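Local coordinates for cellulose binding domain-containing protein (Clostridium clariflavum, PDB 4B96) that probably binds cellulose through this calcium-containing family 3b carbohydrate-binding module, the C-terminal part of a longer membrane protein of a biomass-sensing system, at residues Leu7-Glu12 and Val42-Lys47; Arg22-Ile27 and Ser128-Trp133; Val73-Gln78 and Ser82-Glu87. One frame throughout, in Å; residues are numbered along the deposited sequence.

Interaction 1: Leu7-Glu12 and Val42-Lys47; sequences LKHYNE and VRYYFK. With CA (calcium ion), chain E.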
loop_
_atom_site.group_PDB
_atom_site.type_symbol
_atom_site.label_atom_id
_atom_site.label_comp_id
_atom_site.label_asym_id
_atom_site.label_seq_id
_atom_site.Cartn_x
_atom_site.Cartn_y
_atom_site.Cartn_z
ATOM N N LEU A 7 -6.481 -6.231 3.776
ATOM C CA LEU A 7 -5.946 -7.482 4.294
ATOM C C LEU A 7 -5.554 -7.306 5.778
ATOM O O LEU A 7 -4.930 -6.289 6.154
ATOM C CB LEU A 7 -4.686 -7.862 3.486
ATOM C CG LEU A 7 -3.961 -9.106 4.026
ATOM C CD1 LEU A 7 -3.306 -9.914 2.927
ATOM C CD2 LEU A 7 -2.852 -8.733 5.026
ATOM N N LYS A 8 -5.844 -8.315 6.600
ATOM C CA LYS A 8 -5.338 -8.347 7.978
ATOM C C LYS A 8 -4.496 -9.600 8.134
ATOM O O LYS A 8 -4.676 -10.548 7.393
ATOM C CB LYS A 8 -6.507 -8.449 8.982
ATOM C CG LYS A 8 -7.475 -7.266 8.998
ATOM C CD LYS A 8 -8.534 -7.483 10.136
ATOM C CE LYS A 8 -9.419 -6.279 10.323
ATOM N NZ LYS A 8 -10.375 -6.507 11.460
ATOM N N HIS A 9 -3.543 -9.585 9.068
ATOM C CA HIS A 9 -2.634 -10.707 9.220
ATOM C C HIS A 9 -2.443 -10.911 10.702
ATOM O O HIS A 9 -2.528 -9.934 11.490
ATOM C CB HIS A 9 -1.299 -10.351 8.566
ATOM C CG HIS A 9 -0.148 -11.235 8.949
ATOM N ND1 HIS A 9 -0.160 -12.613 8.761
ATOM C CD2 HIS A 9 1.088 -10.931 9.450
ATOM C CE1 HIS A 9 1.010 -13.115 9.146
ATOM N NE2 HIS A 9 1.781 -12.118 9.574
ATOM N N TYR A 10 -2.182 -12.154 11.091
ATOM C CA TYR A 10 -1.776 -12.413 12.449
ATOM C C TYR A 10 -0.735 -13.475 12.412
ATOM O O TYR A 10 -0.865 -14.478 11.732
ATOM C CB TYR A 10 -2.962 -12.887 13.346
ATOM C CG TYR A 10 -2.453 -13.197 14.745
ATOM C CD1 TYR A 10 -1.691 -12.240 15.444
ATOM C CD2 TYR A 10 -2.669 -14.441 15.354
ATOM C CE1 TYR A 10 -1.181 -12.487 16.695
ATOM C CE2 TYR A 10 -2.177 -14.701 16.641
ATOM C CZ TYR A 10 -1.420 -13.723 17.295
ATOM O OH TYR A 10 -0.894 -13.942 18.559
ATOM N N ASN A 11 0.376 -13.291 13.111
ATOM C CA ASN A 11 1.422 -14.330 13.145
ATOM C C ASN A 11 1.583 -14.928 14.550
ATOM O O ASN A 11 2.137 -14.288 15.466
ATOM C CB ASN A 11 2.776 -13.754 12.686
ATOM C CG ASN A 11 3.759 -14.834 12.185
ATOM O OD1 ASN A 11 3.777 -15.972 12.701
ATOM N ND2 ASN A 11 4.600 -14.470 11.160
ATOM N N GLU A 12 1.130 -16.170 14.707
ATOM C CA GLU A 12 1.097 -16.848 15.982
ATOM C C GLU A 12 2.483 -17.133 16.518
ATOM O O GLU A 12 2.637 -17.374 17.702
ATOM C CB GLU A 12 0.349 -18.201 15.836
ATOM C CG GLU A 12 -1.142 -18.042 15.566
ATOM C CD GLU A 12 -1.491 -17.787 14.089
ATOM O OE1 GLU A 12 -0.602 -17.777 13.225
ATOM O OE2 GLU A 12 -2.686 -17.605 13.780
ATOM N N VAL A 42 -1.849 -13.591 -3.015
ATOM C CA VAL A 42 -1.428 -12.920 -1.799
ATOM C C VAL A 42 0.030 -13.301 -1.562
ATOM O O VAL A 42 0.384 -14.494 -1.724
ATOM C CB VAL A 42 -2.303 -13.372 -0.605
ATOM C CG1 VAL A 42 -1.916 -12.666 0.718
ATOM C CG2 VAL A 42 -3.787 -13.101 -0.903
ATOM N N ARG A 43 0.879 -12.313 -1.188
ATOM C CA ARG A 43 2.299 -12.613 -0.989
ATOM C C ARG A 43 2.776 -12.323 0.407
ATOM O O ARG A 43 2.461 -11.265 0.940
ATOM C CB ARG A 43 3.173 -11.817 -1.967
ATOM C CG ARG A 43 2.979 -12.322 -3.421
ATOM C CD ARG A 43 3.787 -11.479 -4.402
ATOM N NE ARG A 43 3.406 -11.943 -5.737
ATOM C CZ ARG A 43 3.822 -11.413 -6.881
ATOM N NH1 ARG A 43 4.630 -10.378 -6.881
ATOM N NH2 ARG A 43 3.406 -11.922 -8.033
ATOM N N TYR A 44 3.558 -13.254 0.963
ATOM C CA TYR A 44 4.238 -13.091 2.245
ATOM C C TYR A 44 5.737 -13.071 1.921
ATOM O O TYR A 44 6.291 -14.047 1.391
ATOM C CB TYR A 44 3.900 -14.261 3.161
ATOM C CG TYR A 44 4.486 -14.078 4.570
ATOM C CD1 TYR A 44 5.847 -14.347 4.823
ATOM C CD2 TYR A 44 3.686 -13.596 5.629
ATOM C CE1 TYR A 44 6.384 -14.137 6.116
ATOM C CE2 TYR A 44 4.197 -13.376 6.931
ATOM C CZ TYR A 44 5.544 -13.666 7.168
ATOM O OH TYR A 44 6.103 -13.438 8.405
ATOM N N TYR A 45 6.394 -11.962 2.192
ATOM C CA TYR A 45 7.811 -11.807 1.843
ATOM C C TYR A 45 8.696 -12.225 2.974
ATOM O O TYR A 45 8.494 -11.788 4.126
ATOM C CB TYR A 45 8.109 -10.353 1.560
ATOM C CG TYR A 45 7.316 -9.889 0.378
ATOM C CD1 TYR A 45 7.844 -10.015 -0.906
ATOM C CD2 TYR A 45 6.059 -9.317 0.550
ATOM C CE1 TYR A 45 7.136 -9.635 -1.989
ATOM C CE2 TYR A 45 5.325 -8.867 -0.565
ATOM C CZ TYR A 45 5.859 -9.051 -1.809
ATOM O OH TYR A 45 5.174 -8.663 -2.926
ATOM N N PHE A 46 9.705 -13.038 2.654
ATOM C CA PHE A 46 10.646 -13.483 3.670
ATOM C C PHE A 46 12.035 -13.695 3.082
ATOM O O PHE A 46 12.230 -13.760 1.842
ATOM C CB PHE A 46 10.111 -14.729 4.376
ATOM C CG PHE A 46 10.049 -15.949 3.494
ATOM C CD1 PHE A 46 8.978 -16.144 2.582
ATOM C CD2 PHE A 46 11.042 -16.949 3.586
ATOM C CE1 PHE A 46 8.892 -17.288 1.769
ATOM C CE2 PHE A 46 10.955 -18.112 2.761
ATOM C CZ PHE A 46 9.915 -18.270 1.844
ATOM N N LYS A 47 13.022 -13.710 3.966
ATOM C CA LYS A 47 14.406 -13.908 3.521
ATOM C C LYS A 47 14.855 -15.252 4.092
ATOM O O LYS A 47 14.894 -15.421 5.300
ATOM C CB LYS A 47 15.279 -12.793 4.088
ATOM C CG LYS A 47 16.741 -12.830 3.580
ATOM C CD LYS A 47 17.505 -11.601 4.143
ATOM C CE LYS A 47 18.922 -11.449 3.538
ATOM N NZ LYS A 47 19.766 -12.588 3.907
HETATM CA CA CA E . 14.582 -15.034 7.491
HETATM O O HOH W 1 12.681 -16.442 7.373
HETATM O O HOH W 2 15.372 -17.357 7.893
HETATM O O HOH W 3 17.173 -14.962 7.286
#

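Interaction 2: Arg22-Ile27 and Ser128-Trp133; sequences RWDFVI and STFSYW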
loop_
_atom_site.group_PDB
_atom_site.type_symbol
_atom_site.label_atom_id
_atom_site.label_comp_id
_atom_site.label_asym_id
_atom_site.label_seq_id
_atom_site.Cartn_x
_atom_site.Cartn_y
_atom_site.Cartn_z
ATOM N N ARG A 22 4.022 -18.302 10.136
ATOM C CA ARG A 22 2.557 -18.294 9.924
ATOM C C ARG A 22 2.162 -17.137 9.049
ATOM O O ARG A 22 2.417 -15.966 9.394
ATOM C CB ARG A 22 1.815 -18.257 11.264
ATOM C CG ARG A 22 2.119 -19.528 12.058
ATOM C CD ARG A 22 1.340 -20.753 11.445
ATOM N NE ARG A 22 -0.117 -20.579 11.460
ATOM C CZ ARG A 22 -0.876 -20.872 12.499
ATOM N NH1 ARG A 22 -0.322 -21.365 13.602
ATOM N NH2 ARG A 22 -2.191 -20.648 12.452
ATOM N N TRP A 23 1.611 -17.439 7.885
ATOM C CA TRP A 23 1.227 -16.361 6.972
ATOM C C TRP A 23 -0.254 -15.959 7.104
ATOM O O TRP A 23 -0.773 -15.212 6.259
ATOM C CB TRP A 23 1.571 -16.771 5.556
ATOM C CG TRP A 23 1.176 -18.240 5.212
ATOM C CD1 TRP A 23 2.001 -19.372 5.226
ATOM C CD2 TRP A 23 -0.125 -18.690 4.830
ATOM N NE1 TRP A 23 1.263 -20.480 4.828
ATOM C CE2 TRP A 23 -0.044 -20.089 4.608
ATOM C CE3 TRP A 23 -1.363 -18.039 4.650
ATOM C CZ2 TRP A 23 -1.160 -20.844 4.216
ATOM C CZ3 TRP A 23 -2.468 -18.777 4.255
ATOM C CH2 TRP A 23 -2.358 -20.186 4.040
ATOM N N ASP A 24 -0.943 -16.460 8.135
ATOM C CA ASP A 24 -2.421 -16.306 8.239
ATOM C C ASP A 24 -2.941 -14.913 7.881
ATOM O O ASP A 24 -2.474 -13.873 8.456
ATOM C CB ASP A 24 -2.887 -16.476 9.670
ATOM C CG ASP A 24 -2.560 -17.865 10.233
ATOM O OD1 ASP A 24 -1.738 -18.604 9.612
ATOM O OD2 ASP A 24 -3.130 -18.174 11.295
ATOM N N PHE A 25 -3.959 -14.879 7.044
ATOM C CA PHE A 25 -4.543 -13.602 6.665
ATOM C C PHE A 25 -6.048 -13.680 6.528
ATOM O O PHE A 25 -6.635 -14.784 6.415
ATOM C CB PHE A 25 -3.916 -13.062 5.381
ATOM C CG PHE A 25 -4.077 -13.964 4.178
ATOM C CD1 PHE A 25 -5.209 -13.852 3.356
ATOM C CD2 PHE A 25 -3.039 -14.853 3.805
ATOM C CE1 PHE A 25 -5.360 -14.656 2.220
ATOM C CE2 PHE A 25 -3.162 -15.648 2.648
ATOM C CZ PHE A 25 -4.354 -15.579 1.879
ATOM N N VAL A 26 -6.652 -12.493 6.572
ATOM C CA VAL A 26 -8.065 -12.336 6.283
ATOM C C VAL A 26 -8.174 -11.298 5.170
ATOM O O VAL A 26 -7.629 -10.206 5.263
ATOM C CB VAL A 26 -8.830 -11.794 7.513
ATOM C CG1 VAL A 26 -10.345 -11.632 7.184
ATOM C CG2 VAL A 26 -8.623 -12.731 8.709
ATOM N N ILE A 27 -8.814 -11.658 4.074
ATOM C CA ILE A 27 -9.094 -10.653 3.058
ATOM C C ILE A 27 -10.503 -10.234 3.307
ATOM O O ILE A 27 -11.403 -11.078 3.293
ATOM C CB ILE A 27 -9.096 -11.220 1.656
ATOM C CG1 ILE A 27 -7.745 -11.814 1.286
ATOM C CG2 ILE A 27 -9.538 -10.136 0.622
ATOM C CD1 ILE A 27 -7.804 -12.496 -0.027
ATOM N N SER A 128 -1.790 -8.840 19.046
ATOM C CA SER A 128 -2.326 -10.021 19.698
ATOM C C SER A 128 -3.489 -10.632 18.926
ATOM O O SER A 128 -4.047 -11.643 19.368
ATOM C CB SER A 128 -2.736 -9.709 21.126
ATOM O OG SER A 128 -3.816 -8.791 21.102
ATOM N N THR A 129 -3.839 -10.016 17.793
ATOM C CA THR A 129 -4.854 -10.571 16.916
ATOM C C THR A 129 -4.692 -10.004 15.521
ATOM O O THR A 129 -3.712 -9.308 15.254
ATOM C CB THR A 129 -6.255 -10.266 17.398
ATOM O OG1 THR A 129 -7.210 -11.081 16.639
ATOM C CG2 THR A 129 -6.480 -8.701 17.288
ATOM N N PHE A 130 -5.627 -10.333 14.630
ATOM C CA PHE A 130 -5.481 -9.971 13.202
ATOM C C PHE A 130 -5.556 -8.438 13.094
ATOM O O PHE A 130 -6.447 -7.835 13.702
ATOM C CB PHE A 130 -6.622 -10.608 12.388
ATOM C CG PHE A 130 -6.397 -12.042 12.112
ATOM C CD1 PHE A 130 -6.796 -12.987 13.011
ATOM C CD2 PHE A 130 -5.703 -12.428 10.968
ATOM C CE1 PHE A 130 -6.550 -14.359 12.790
ATOM C CE2 PHE A 130 -5.454 -13.808 10.714
ATOM C CZ PHE A 130 -5.875 -14.760 11.643
ATOM N N SER A 131 -4.641 -7.822 12.336
ATOM C CA SER A 131 -4.582 -6.370 12.248
ATOM C C SER A 131 -4.344 -6.057 10.801
ATOM O O SER A 131 -3.683 -6.846 10.133
ATOM C CB SER A 131 -3.325 -5.882 13.001
ATOM O OG SER A 131 -3.416 -6.262 14.336
ATOM N N TYR A 132 -4.829 -4.917 10.307
ATOM C CA TYR A 132 -4.443 -4.494 8.922
ATOM C C TYR A 132 -2.929 -4.482 8.792
ATOM O O TYR A 132 -2.234 -3.998 9.681
ATOM C CB TYR A 132 -4.972 -3.086 8.625
ATOM C CG TYR A 132 -6.501 -3.121 8.534
ATOM C CD1 TYR A 132 -7.122 -3.954 7.570
ATOM C CD2 TYR A 132 -7.302 -2.406 9.429
ATOM C CE1 TYR A 132 -8.515 -4.021 7.488
ATOM C CE2 TYR A 132 -8.724 -2.460 9.347
ATOM C CZ TYR A 132 -9.302 -3.277 8.367
ATOM O OH TYR A 132 -10.689 -3.405 8.292
ATOM N N TRP A 133 -2.407 -5.030 7.720
ATOM C CA TRP A 133 -0.980 -5.186 7.688
ATOM C C TRP A 133 -0.554 -4.863 6.276
ATOM O O TRP A 133 -0.885 -5.603 5.340
ATOM C CB TRP A 133 -0.681 -6.657 7.936
ATOM C CG TRP A 133 0.818 -6.973 8.017
ATOM C CD1 TRP A 133 1.415 -8.098 7.529
ATOM C CD2 TRP A 133 1.865 -6.207 8.684
ATOM N NE1 TRP A 133 2.768 -8.092 7.837
ATOM C CE2 TRP A 133 3.067 -6.937 8.532
ATOM C CE3 TRP A 133 1.908 -4.955 9.341
ATOM C CZ2 TRP A 133 4.302 -6.475 9.039
ATOM C CZ3 TRP A 133 3.127 -4.484 9.850
ATOM C CH2 TRP A 133 4.320 -5.240 9.682
#

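Interaction 3: Val73-Gln78 and Ser82-Glu87; sequences VYNIRQ and SHKYLE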
loop_
_atom_site.group_PDB
_atom_site.type_symbol
_atom_site.label_atom_id
_atom_site.label_comp_id
_atom_site.label_asym_id
_atom_site.label_seq_id
_atom_site.Cartn_x
_atom_site.Cartn_y
_atom_site.Cartn_z
ATOM N N VAL A 73 6.740 -20.973 -3.384
ATOM C CA VAL A 73 7.727 -19.930 -3.044
ATOM C C VAL A 73 8.466 -19.507 -4.321
ATOM O O VAL A 73 8.858 -20.374 -5.141
ATOM C CB VAL A 73 8.713 -20.483 -1.984
ATOM C CG1 VAL A 73 9.913 -19.527 -1.757
ATOM C CG2 VAL A 73 7.938 -20.743 -0.660
ATOM N N TYR A 74 8.666 -18.197 -4.476
ATOM C CA TYR A 74 9.392 -17.643 -5.634
ATOM C C TYR A 74 10.551 -16.792 -5.160
ATOM O O TYR A 74 10.471 -16.135 -4.105
ATOM C CB TYR A 74 8.440 -16.731 -6.465
ATOM C CG TYR A 74 7.288 -17.452 -7.074
ATOM C CD1 TYR A 74 6.099 -17.643 -6.346
ATOM C CD2 TYR A 74 7.371 -17.959 -8.382
ATOM C CE1 TYR A 74 5.035 -18.285 -6.927
ATOM C CE2 TYR A 74 6.309 -18.642 -8.952
ATOM C CZ TYR A 74 5.137 -18.781 -8.195
ATOM O OH TYR A 74 4.058 -19.422 -8.717
ATOM N N ASN A 75 11.618 -16.736 -5.961
ATOM C CA ASN A 75 12.653 -15.724 -5.766
ATOM C C ASN A 75 12.286 -14.374 -6.348
ATOM O O ASN A 75 11.682 -14.285 -7.426
ATOM C CB ASN A 75 13.956 -16.198 -6.425
ATOM C CG ASN A 75 14.771 -17.024 -5.474
ATOM O OD1 ASN A 75 14.565 -18.214 -5.361
ATOM N ND2 ASN A 75 15.638 -16.367 -4.704
ATOM N N ILE A 76 12.669 -13.311 -5.667
ATOM C CA ILE A 76 12.362 -11.983 -6.174
ATOM C C ILE A 76 13.215 -11.641 -7.400
ATOM O O ILE A 76 12.706 -11.132 -8.413
ATOM C CB ILE A 76 12.463 -10.913 -5.052
ATOM C CG1 ILE A 76 11.317 -11.166 -4.077
ATOM C CG2 ILE A 76 12.468 -9.431 -5.676
ATOM C CD1 ILE A 76 11.404 -10.306 -2.832
ATOM N N ARG A 77 14.504 -11.925 -7.343
ATOM C CA ARG A 77 15.272 -11.954 -8.623
ATOM C C ARG A 77 16.248 -13.158 -8.638
ATOM O O ARG A 77 16.464 -13.795 -7.602
ATOM C CB ARG A 77 16.021 -10.625 -8.905
ATOM C CG ARG A 77 15.326 -9.362 -8.417
ATOM C CD ARG A 77 14.416 -8.737 -9.459
ATOM N NE ARG A 77 13.644 -7.624 -8.882
ATOM C CZ ARG A 77 12.360 -7.360 -9.149
ATOM N NH1 ARG A 77 11.686 -8.127 -10.002
ATOM N NH2 ARG A 77 11.745 -6.333 -8.557
ATOM N N GLN A 78 16.820 -13.493 -9.796
ATOM C CA GLN A 78 17.992 -14.377 -9.792
ATOM C C GLN A 78 19.121 -13.555 -9.173
ATOM O O GLN A 78 19.790 -12.789 -9.868
ATOM C CB GLN A 78 18.389 -14.816 -11.195
ATOM C CG GLN A 78 17.309 -15.502 -12.000
ATOM C CD GLN A 78 17.710 -15.631 -13.462
ATOM O OE1 GLN A 78 18.858 -15.346 -13.834
ATOM N NE2 GLN A 78 16.767 -16.050 -14.301
ATOM N N SER A 82 18.292 -15.499 -1.415
ATOM C CA SER A 82 17.589 -15.527 -0.131
ATOM C C SER A 82 16.296 -14.703 -0.086
ATOM O O SER A 82 15.438 -14.959 0.744
ATOM C CB SER A 82 18.568 -15.070 0.945
ATOM O OG SER A 82 18.852 -13.709 0.795
ATOM N N HIS A 83 16.140 -13.733 -0.987
ATOM C CA HIS A 83 14.928 -12.852 -0.974
ATOM C C HIS A 83 13.771 -13.452 -1.736
ATOM O O HIS A 83 13.838 -13.635 -2.947
ATOM C CB HIS A 83 15.283 -11.462 -1.529
ATOM C CG HIS A 83 16.157 -10.668 -0.611
ATOM N ND1 HIS A 83 17.530 -10.733 -0.652
ATOM C CD2 HIS A 83 15.851 -9.836 0.419
ATOM C CE1 HIS A 83 18.040 -9.938 0.274
ATOM N NE2 HIS A 83 17.040 -9.390 0.944
ATOM N N LYS A 84 12.716 -13.788 -1.012
ATOM C CA LYS A 84 11.671 -14.657 -1.556
ATOM C C LYS A 84 10.311 -14.125 -1.166
ATOM O O LYS A 84 10.192 -13.257 -0.292
ATOM C CB LYS A 84 11.801 -16.072 -0.907
ATOM C CG LYS A 84 13.078 -16.823 -1.457
ATOM C CD LYS A 84 13.290 -18.095 -0.719
ATOM C CE LYS A 84 14.570 -18.754 -1.246
ATOM N NZ LYS A 84 14.801 -19.931 -0.429
ATOM N N TYR A 85 9.289 -14.706 -1.779
ATOM C CA TYR A 85 7.931 -14.606 -1.257
ATOM C C TYR A 85 7.224 -15.923 -1.426
ATOM O O TYR A 85 7.459 -16.664 -2.359
ATOM C CB TYR A 85 7.108 -13.476 -1.921
ATOM C CG TYR A 85 7.059 -13.502 -3.452
ATOM C CD1 TYR A 85 6.060 -14.227 -4.128
ATOM C CD2 TYR A 85 7.991 -12.798 -4.202
ATOM C CE1 TYR A 85 5.968 -14.256 -5.528
ATOM C CE2 TYR A 85 7.927 -12.814 -5.625
ATOM C CZ TYR A 85 6.893 -13.544 -6.262
ATOM O OH TYR A 85 6.805 -13.560 -7.624
ATOM N N LEU A 86 6.336 -16.206 -0.491
ATOM C CA LEU A 86 5.335 -17.237 -0.680
ATOM C C LEU A 86 4.168 -16.544 -1.385
ATOM O O LEU A 86 3.725 -15.466 -0.965
ATOM C CB LEU A 86 4.824 -17.732 0.668
ATOM C CG LEU A 86 3.525 -18.567 0.665
ATOM C CD1 LEU A 86 3.795 -19.935 0.101
ATOM C CD2 LEU A 86 2.965 -18.690 2.096
ATOM N N GLU A 87 3.689 -17.160 -2.463
ATOM C CA GLU A 87 2.477 -16.709 -3.083
ATOM C C GLU A 87 1.323 -17.701 -2.889
ATOM O O GLU A 87 1.396 -18.896 -3.322
ATOM C CB GLU A 87 2.722 -16.549 -4.573
ATOM C CG GLU A 87 1.486 -15.937 -5.253
ATOM C CD GLU A 87 1.845 -15.452 -6.634
ATOM O OE1 GLU A 87 2.299 -14.264 -6.784
ATOM O OE2 GLU A 87 1.688 -16.276 -7.579
HETATM O O HOH W 4 1.532 -18.940 -7.596
HETATM O O HOH W 5 9.458 -13.137 -8.809
#

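Interaction 1: Leu7-Glu12 and Val42-Lys47
L7 meets V42 tip to tip, its CD1 methyl 3.8 Å from V42 CG1, where strands 5-9 and 40-47 of two different sheets face each other across the interior. Two residues on, H9 crosses Y44 at about a right angle. This is an offset edge-to-face pair: the Y44 edge is directed at the imidazole face, with centroids 5.7 Å apart and planes at 65°. H9 NE2 lies near the plane of the phenol, 3.8 Å from Y44 CE2, while ND1 is engaged by the backbone oxygen of D24, a bond that fixes the turn of the imidazole. In the conformer described, one of two and so doubtful in placement, N11 ND2 lies 3.3 Å from Y44 OH. Y44 spans the gap because its CG stands anti to the backbone N (chi1 -175°), and M136, I21 and W23 pack round it. Beyond Y44, strand 40-47 ends at the metal: K47 O binds the calcium ion at 2.2 Å, beside three waters, N116 O, D119 OD1 and D120 OD1. Residues of two facing antiparallel sheets thus meet across the core of a beta sandwich, the CBM3 fold, with a bound calcium that is probably structural, as in other CBM3 modules.

Interaction 2: Arg22-Ile27 and Ser128-Trp133
On the face of the five-stranded sheet of strands 20-29, 5-9 and 131-132 that is turned away from the other sheet of the sandwich, the ring of F130 reaches past strand 5-9 to cover strand 20-29. The two segments here are not direct neighbours: strand 5-9 runs between them, bonded through its backbone to both, so the contact is made by side chains across an intervening strand. V26 and D24 share the contact. The CG2 methyl of V26 sits over one face of the F130 ring, 4.1 Å from the centroid and 27° off the ring normal, a CH-pi contact whose shortest approach is 3.7 Å to F130 CD2. V26 CG1 stands anti to the backbone N (chi1 -180°), which leaves CG2 as the branch turned to the phenyl. The far end of the ring rests on D24: F130 CE2 is 3.8 Å from D24 CB and 3.7 Å from D24 O. The D24 carboxylate turns to other partners. R22 NE donates to D24 OD1 at 3.2 Å, on the syn side but 26° out of the carboxylate plane, and R22 NH2 forms a salt bridge with OD2 through a weak hydrogen bond, while the backbone N of G105 also binds OD1. F104 and W102 of strand 100-109 meet the F130 ring as well, completing an aromatic and aliphatic cluster on the outer face of one antiparallel sheet of the CBM3 beta sandwich.

Interaction 3: Val73-Gln78 and Ser82-Glu87
Y85 O accepts the shortest backbone bond of the hairpin, 2.9 Å from Y74 N and nearly straight at 169°, and V73 CA adds a CA-H...O contact to the same oxygen at 3.3 Å. Y85 N returns a bond to Y74 O, which makes Y74 and Y85 a hydrogen-bonded antiparallel pair; V73 with L86 and N75 with K84 are the non-hydrogen-bonded pairs on either side. I76 N to H83 O, 3.0 Å, carries the pairing toward the turn. On the face bearing the tyrosines, Y85 takes the crowded position between its backbone N and carbonyl carbon (chi1 53°), which leans its ring toward Y74. Y74 CB then sits over one face of that ring, 3.9 Å from its centroid. The two phenols are near parallel, planes at 27°, but slid so far that they scarcely overlap. The Y74 ring extends toward E87, its CE1 3.7 Å from E87 CB. I76 CG1 closes on the edge of the Y85 ring, in its plane, 3.7 Å from CD2. Two waters finish this face: one joins Y74 OH to E87 OE2, the other donates to N75 O and bonds Y85 OH. E87 OE1 is held by R43, which also makes a cation-pi contact with Y85. On the other face V73 CG1 packs on the aliphatic stem of K84 at CD, while K84 NZ is bonded to D48 O. Backbone bonds thus fix the register, while on the partly exposed tyrosine face water bridges tie each hydroxyl to the opposite strand.

In the fold
Interaction 1 is the core contact and joins the two sheets. Interaction 2 is largely buried but lies on the outer face of one sheet, and interaction 3, partly buried and about 13 Å from the chain centre, stays within the other sheet at its outer edge. Interactions 1 and 2 share the sheet in which strand 5-9 runs between strands 20-29 and 131-132; interactions 1 and 3 adjoin where strands 40-47 and 83-90 run side by side. W23 packs on L86 between interactions 2 and 3. Chemistry follows place: side-chain packing between the sheets and across an intervening strand, backbone pairing and water bridges in the outer hairpin.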